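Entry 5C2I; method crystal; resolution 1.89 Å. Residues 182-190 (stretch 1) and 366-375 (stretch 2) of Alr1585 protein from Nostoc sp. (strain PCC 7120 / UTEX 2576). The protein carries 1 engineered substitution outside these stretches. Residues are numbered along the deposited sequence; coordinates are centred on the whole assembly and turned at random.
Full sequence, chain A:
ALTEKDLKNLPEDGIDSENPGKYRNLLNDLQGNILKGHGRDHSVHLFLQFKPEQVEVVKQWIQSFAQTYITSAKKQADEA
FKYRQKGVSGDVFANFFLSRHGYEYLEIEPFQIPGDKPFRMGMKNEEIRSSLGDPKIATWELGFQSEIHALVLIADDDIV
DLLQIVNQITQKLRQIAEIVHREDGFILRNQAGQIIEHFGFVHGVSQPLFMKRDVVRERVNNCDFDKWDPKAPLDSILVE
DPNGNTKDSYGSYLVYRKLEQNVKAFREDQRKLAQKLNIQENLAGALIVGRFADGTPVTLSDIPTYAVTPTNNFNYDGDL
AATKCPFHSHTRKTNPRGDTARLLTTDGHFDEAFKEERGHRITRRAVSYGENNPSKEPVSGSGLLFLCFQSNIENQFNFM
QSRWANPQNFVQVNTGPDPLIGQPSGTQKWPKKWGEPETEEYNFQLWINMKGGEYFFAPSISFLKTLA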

ATOM      1  N   ARG A 182      -3.843 -25.897  17.988  1.00 19.34           N
ATOM      2  CA  ARG A 182      -4.371 -24.933  17.019  1.00 18.38           C
ATOM      3  C   ARG A 182      -3.257 -24.426  16.110  1.00 18.46           C
ATOM      4  O   ARG A 182      -2.147 -24.135  16.570  1.00 17.98           O
ATOM      5  CB  ARG A 182      -5.052 -23.761  17.726  1.00 18.61           C
ATOM      6  CG  ARG A 182      -5.536 -22.649  16.809  1.00 18.18           C
ATOM      7  CD  ARG A 182      -6.334 -21.559  17.529  1.00 18.45           C
ATOM      8  NE  ARG A 182      -6.564 -20.394  16.674  1.00 18.09           N
ATOM      9  CZ  ARG A 182      -7.556 -19.537  16.780  1.00 18.26           C
ATOM     10  NH1 ARG A 182      -8.520 -19.686  17.686  1.00 18.16           N
ATOM     11  NH2 ARG A 182      -7.601 -18.519  15.934  1.00 18.63           N
ATOM     12  N   GLU A 183      -3.598 -24.249  14.836  1.00 17.38           N
ATOM     13  CA  GLU A 183      -2.808 -23.453  13.916  1.00 17.34           C
ATOM     14  C   GLU A 183      -3.669 -22.350  13.289  1.00 17.34           C
ATOM     15  O   GLU A 183      -4.897 -22.500  13.121  1.00 16.62           O
ATOM     16  CB  GLU A 183      -2.197 -24.322  12.820  1.00 16.78           C
ATOM     17  CG  GLU A 183      -1.231 -25.418  13.303  1.00 17.33           C
ATOM     18  CD  GLU A 183       0.106 -24.904  13.804  1.00 18.44           C
ATOM     19  OE1 GLU A 183       0.488 -23.732  13.552  1.00 18.30           O
ATOM     20  OE2 GLU A 183       0.805 -25.715  14.479  1.00 20.00           O
ATOM     21  N   ASP A 184      -2.995 -21.258  12.913  1.00 17.13           N
ATOM     22  CA  ASP A 184      -3.583 -20.177  12.148  1.00 17.31           C
ATOM     23  C   ASP A 184      -2.757 -20.045  10.868  1.00 17.61           C
ATOM     24  O   ASP A 184      -1.703 -19.423  10.862  1.00 19.07           O
ATOM     25  CB  ASP A 184      -3.543 -18.873  12.943  1.00 17.47           C
ATOM     26  CG  ASP A 184      -4.593 -18.834  14.045  1.00 18.25           C
ATOM     27  OD1 ASP A 184      -4.352 -19.404  15.154  1.00 17.39           O
ATOM     28  OD2 ASP A 184      -5.682 -18.276  13.773  1.00 18.29           O
ATOM     29  N   GLY A 185      -3.237 -20.692   9.822  1.00 17.14           N
ATOM     30  CA  GLY A 185      -2.570 -20.725   8.536  1.00 16.88           C
ATOM     31  C   GLY A 185      -2.798 -19.465   7.746  1.00 17.16           C
ATOM     32  O   GLY A 185      -3.813 -18.775   7.888  1.00 17.10           O
ATOM     33  N   PHE A 186      -1.818 -19.140   6.916  1.00 17.39           N
ATOM     34  CA  PHE A 186      -1.900 -17.971   6.056  1.00 18.15           C
ATOM     35  C   PHE A 186      -1.154 -18.220   4.751  1.00 19.51           C
ATOM     36  O   PHE A 186      -0.388 -19.187   4.628  1.00 18.85           O
ATOM     37  CB  PHE A 186      -1.356 -16.725   6.762  1.00 18.75           C
ATOM     38  CG  PHE A 186       0.086 -16.826   7.154  1.00 19.11           C
ATOM     39  CD1 PHE A 186       1.086 -16.419   6.272  1.00 20.04           C
ATOM     40  CD2 PHE A 186       0.440 -17.331   8.362  1.00 18.89           C
ATOM     41  CE1 PHE A 186       2.423 -16.517   6.641  1.00 20.65           C
ATOM     42  CE2 PHE A 186       1.780 -17.427   8.740  1.00 20.00           C
ATOM     43  CZ  PHE A 186       2.761 -17.021   7.868  1.00 20.18           C
ATOM     44  N   ILE A 187      -1.348 -17.320   3.804  1.00 21.84           N
ATOM     45  CA  ILE A 187      -0.724 -17.423   2.487  1.00 21.94           C
ATOM     46  C   ILE A 187       0.398 -16.433   2.414  1.00 21.45           C
ATOM     47  O   ILE A 187       0.210 -15.223   2.545  1.00 23.31           O
ATOM     48  CB  ILE A 187      -1.738 -17.123   1.348  1.00 23.10           C
ATOM     49  CG1 ILE A 187      -2.958 -18.031   1.434  1.00 25.22           C
ATOM     50  CG2 ILE A 187      -1.089 -17.235  -0.026  1.00 23.83           C
ATOM     51  CD1 ILE A 187      -2.725 -19.512   1.330  1.00 27.21           C
ATOM     52  N   LEU A 188       1.597 -16.952   2.267  1.00 20.59           N
ATOM     53  CA  LEU A 188       2.780 -16.181   2.048  1.00 22.01           C
ATOM     54  C   LEU A 188       2.924 -15.819   0.575  1.00 20.98           C
ATOM     55  O   LEU A 188       2.657 -16.641  -0.276  1.00 19.44           O
ATOM     56  CB  LEU A 188       3.952 -17.029   2.526  1.00 23.22           C
ATOM     57  CG  LEU A 188       5.284 -16.419   2.819  1.00 25.68           C
ATOM     58  CD1 LEU A 188       5.180 -15.445   3.980  1.00 26.34           C
ATOM     59  CD2 LEU A 188       6.229 -17.559   3.189  1.00 26.36           C
ATOM     60  N   ARG A 189       3.267 -14.564   0.318  1.00 21.87           N
ATOM     61  CA  ARG A 189       3.470 -14.047  -1.038  1.00 23.72           C
ATOM     62  C   ARG A 189       4.774 -13.307  -1.168  1.00 25.09           C
ATOM     63  O   ARG A 189       5.283 -12.749  -0.210  1.00 26.50           O
ATOM     64  CB  ARG A 189       2.361 -13.101  -1.454  1.00 24.75           C
ATOM     65  CG  ARG A 189       1.061 -13.818  -1.655  1.00 26.12           C
ATOM     66  CD  ARG A 189      -0.035 -12.838  -2.012  1.00 28.97           C
ATOM     67  NE  ARG A 189      -1.314 -13.498  -1.815  1.00 32.36           N
ATOM     68  CZ  ARG A 189      -1.957 -14.219  -2.710  1.00 32.99           C
ATOM     69  NH1 ARG A 189      -1.487 -14.359  -3.945  1.00 37.91           N
ATOM     70  NH2 ARG A 189      -3.117 -14.757  -2.356  1.00 32.07           N
ATOM     71  N   ASN A 190       5.347 -13.351  -2.358  1.00 25.78           N
ATOM     72  CA  ASN A 190       6.552 -12.592  -2.635  1.00 26.18           C
ATOM     73  C   ASN A 190       6.152 -11.212  -3.156  1.00 27.64           C
ATOM     74  O   ASN A 190       4.967 -10.924  -3.332  1.00 25.48           O
ATOM     75  CB  ASN A 190       7.488 -13.339  -3.596  1.00 25.75           C
ATOM     76  CG  ASN A 190       6.872 -13.561  -4.974  1.00 24.90           C
ATOM     77  OD1 ASN A 190       5.889 -12.923  -5.364  1.00 23.82           O
ATOM     78  ND2 ASN A 190       7.460 -14.499  -5.714  1.00 23.64           N
ATOM     79  N   ALA A 366      -1.798 -27.056   0.963  1.00 15.37           N
ATOM     80  CA  ALA A 366      -0.941 -26.601   2.053  1.00 15.19           C
ATOM     81  C   ALA A 366      -1.073 -25.104   2.292  1.00 16.36           C
ATOM     82  O   ALA A 366      -1.507 -24.335   1.395  1.00 18.04           O
ATOM     83  CB  ALA A 366       0.506 -26.974   1.778  1.00 15.24           C
ATOM     84  N   VAL A 367      -0.689 -24.672   3.488  1.00 15.82           N
ATOM     85  CA  VAL A 367      -0.663 -23.246   3.841  1.00 16.83           C
ATOM     86  C   VAL A 367       0.539 -23.028   4.733  1.00 17.03           C
ATOM     87  O   VAL A 367       1.122 -24.000   5.250  1.00 16.69           O
ATOM     88  CB  VAL A 367      -1.928 -22.754   4.559  1.00 17.08           C
ATOM     89  CG1 VAL A 367      -3.137 -22.838   3.646  1.00 18.98           C
ATOM     90  CG2 VAL A 367      -2.190 -23.555   5.810  1.00 17.56           C
ATOM     91  N   SER A 368       0.880 -21.779   4.968  1.00 16.49           N
ATOM     92  CA  SER A 368       2.070 -21.479   5.775  1.00 17.64           C
ATOM     93  C   SER A 368       1.726 -21.202   7.244  1.00 17.99           C
ATOM     94  O   SER A 368       0.617 -20.812   7.570  1.00 17.30           O
ATOM     95  CB  SER A 368       2.786 -20.273   5.156  1.00 19.20           C
ATOM     96  OG  SER A 368       3.430 -20.714   3.963  1.00 21.62           O
ATOM     97  N   TYR A 369       2.723 -21.377   8.095  1.00 17.30           N
ATOM     98  CA  TYR A 369       2.682 -20.917   9.494  1.00 17.25           C
ATOM     99  C   TYR A 369       3.961 -20.200   9.888  1.00 17.07           C
ATOM    100  O   TYR A 369       5.001 -20.301   9.224  1.00 16.16           O
ATOM    101  CB  TYR A 369       2.460 -22.088  10.448  1.00 17.36           C
ATOM    102  CG  TYR A 369       3.646 -22.990  10.705  1.00 17.72           C
ATOM    103  CD1 TYR A 369       3.904 -24.101   9.901  1.00 17.06           C
ATOM    104  CD2 TYR A 369       4.484 -22.773  11.804  1.00 18.09           C
ATOM    105  CE1 TYR A 369       4.972 -24.941  10.172  1.00 18.13           C
ATOM    106  CE2 TYR A 369       5.569 -23.592  12.073  1.00 18.29           C
ATOM    107  CZ  TYR A 369       5.820 -24.667  11.240  1.00 18.35           C
ATOM    108  OH  TYR A 369       6.856 -25.508  11.524  1.00 18.19           O
ATOM    109  N   GLY A 370       3.877 -19.443  10.973  1.00 18.23           N
ATOM    110  CA  GLY A 370       5.012 -18.738  11.514  1.00 19.13           C
ATOM    111  C   GLY A 370       5.225 -17.369  10.893  1.00 19.96           C
ATOM    112  O   GLY A 370       4.294 -16.641  10.703  1.00 19.23           O
ATOM    113  N   GLU A 371       6.480 -17.026  10.606  1.00 21.55           N
ATOM    114  CA  GLU A 371       6.876 -15.706  10.125  1.00 23.64           C
ATOM    115  C   GLU A 371       6.136 -15.347   8.844  1.00 23.82           C
ATOM    116  O   GLU A 371       6.144 -16.136   7.888  1.00 21.83           O
ATOM    117  CB  GLU A 371       8.391 -15.714   9.821  1.00 26.67           C
ATOM    118  CG  GLU A 371       8.897 -14.410   9.242  1.00 29.60           C
ATOM    119  CD  GLU A 371       8.624 -13.274  10.194  1.00 32.19           C
ATOM    120  OE1 GLU A 371       9.272 -13.293  11.262  1.00 34.86           O
ATOM    121  OE2 GLU A 371       7.704 -12.436   9.915  1.00 33.88           O
ATOM    122  N   ASN A 372       5.466 -14.200   8.817  1.00 25.36           N
ATOM    123  CA  ASN A 372       4.719 -13.799   7.637  1.00 27.26           C
ATOM    124  C   ASN A 372       5.427 -12.796   6.717  1.00 27.64           C
ATOM    125  O   ASN A 372       4.950 -12.506   5.610  1.00 27.15           O
ATOM    126  CB  ASN A 372       3.314 -13.312   8.034  1.00 30.74           C
ATOM    127  CG  ASN A 372       3.284 -11.904   8.589  1.00 34.18           C
ATOM    128  OD1 ASN A 372       2.696 -11.050   7.968  1.00 44.41           O
ATOM    129  ND2 ASN A 372       3.836 -11.669   9.756  1.00 35.54           N
ATOM    130  N   ASN A 373       6.549 -12.252   7.175  1.00 28.53           N
ATOM    131  CA  ASN A 373       7.408 -11.444   6.316  1.00 29.15           C
ATOM    132  C   ASN A 373       8.406 -12.345   5.570  1.00 29.45           C
ATOM    133  O   ASN A 373       9.357 -12.839   6.160  1.00 29.71           O
ATOM    134  CB  ASN A 373       8.131 -10.413   7.159  1.00 29.30           C
ATOM    135  CG  ASN A 373       9.025  -9.527   6.349  1.00 30.61           C
ATOM    136  OD1 ASN A 373       9.347  -9.817   5.196  1.00 29.92           O
ATOM    137  ND2 ASN A 373       9.457  -8.427   6.966  1.00 30.27           N
ATOM    138  N   PRO A 374       8.223 -12.508   4.248  1.00 31.40           N
ATOM    139  CA  PRO A 374       9.063 -13.458   3.518  1.00 33.04           C
ATOM    140  C   PRO A 374      10.525 -13.029   3.325  1.00 32.65           C
ATOM    141  O   PRO A 374      11.322 -13.832   2.864  1.00 32.50           O
ATOM    142  CB  PRO A 374       8.356 -13.563   2.156  1.00 34.05           C
ATOM    143  CG  PRO A 374       7.717 -12.244   1.978  1.00 33.96           C
ATOM    144  CD  PRO A 374       7.264 -11.817   3.357  1.00 33.64           C
ATOM    145  N   SER A 375      10.875 -11.792   3.691  1.00 32.51           N
ATOM    146  CA  SER A 375      12.277 -11.363   3.626  1.00 31.69           C
ATOM    147  C   SER A 375      13.081 -11.876   4.812  1.00 32.08           C
ATOM    148  O   SER A 375      14.314 -11.835   4.782  1.00 32.52           O
ATOM    149  CB  SER A 375      12.368  -9.842   3.574  1.00 32.73           C
ATOM    150  OG  SER A 375      11.950  -9.325   4.826  1.00 37.15           O
TER

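Two strands from distant parts of one chain meet here at a single antiparallel bridge, and one of its two partners, F186, also supplies the ring that the second stretch wraps around. The example illustrates a general principle, that a short backbone pairing can be extended by side chains: the strand directions differ by 122° and only one bridge forms; side chains make up much of the rest of the contact. The bridge pairs F186 with S368 through two backbone hydrogen bonds, F186 N to S368 O at 3.0 Å and S368 N to F186 O at 2.9 Å. Beside it, G185 CA approaches S368 O at 3.3 Å in a CA-H...O contact. Glycine suits this position, since a CB on G185 would lie 2.6 Å from V367 CG2, a clash.

The CA-to-CB bond of F186 points away from the second stretch, yet with chi1 at 61° (p) the end of the side chain comes nearer, reaching 3.2 Å from F186 CZ to G370 O. S368 O lies over one ring face, while the carbonyl oxygens of G370 and E371 sit at the edge; F186 CZ is 3.5 Å from E371 O. The edge contacts are favourable because the rim of an aromatic ring is slightly positive. At G370, phi/psi of 87/-138 would jam a CB against the preceding carbonyl oxygen, so glycine suits the place.

Packing contacts continue the join. I187 CD1 meets V367 CG1 at 4.1 Å. Buried L188 points toward the second stretch, its CD1 lying 3.4 Å from N372 O and 4.1 Å from P374 CB. Farther along, P374 CG packs 3.3 Å from R189 O, the compact proline ring covering backbone where R189 itself points away. Together the stretches bury 569 Å², with F186 contributing the largest share of any residue.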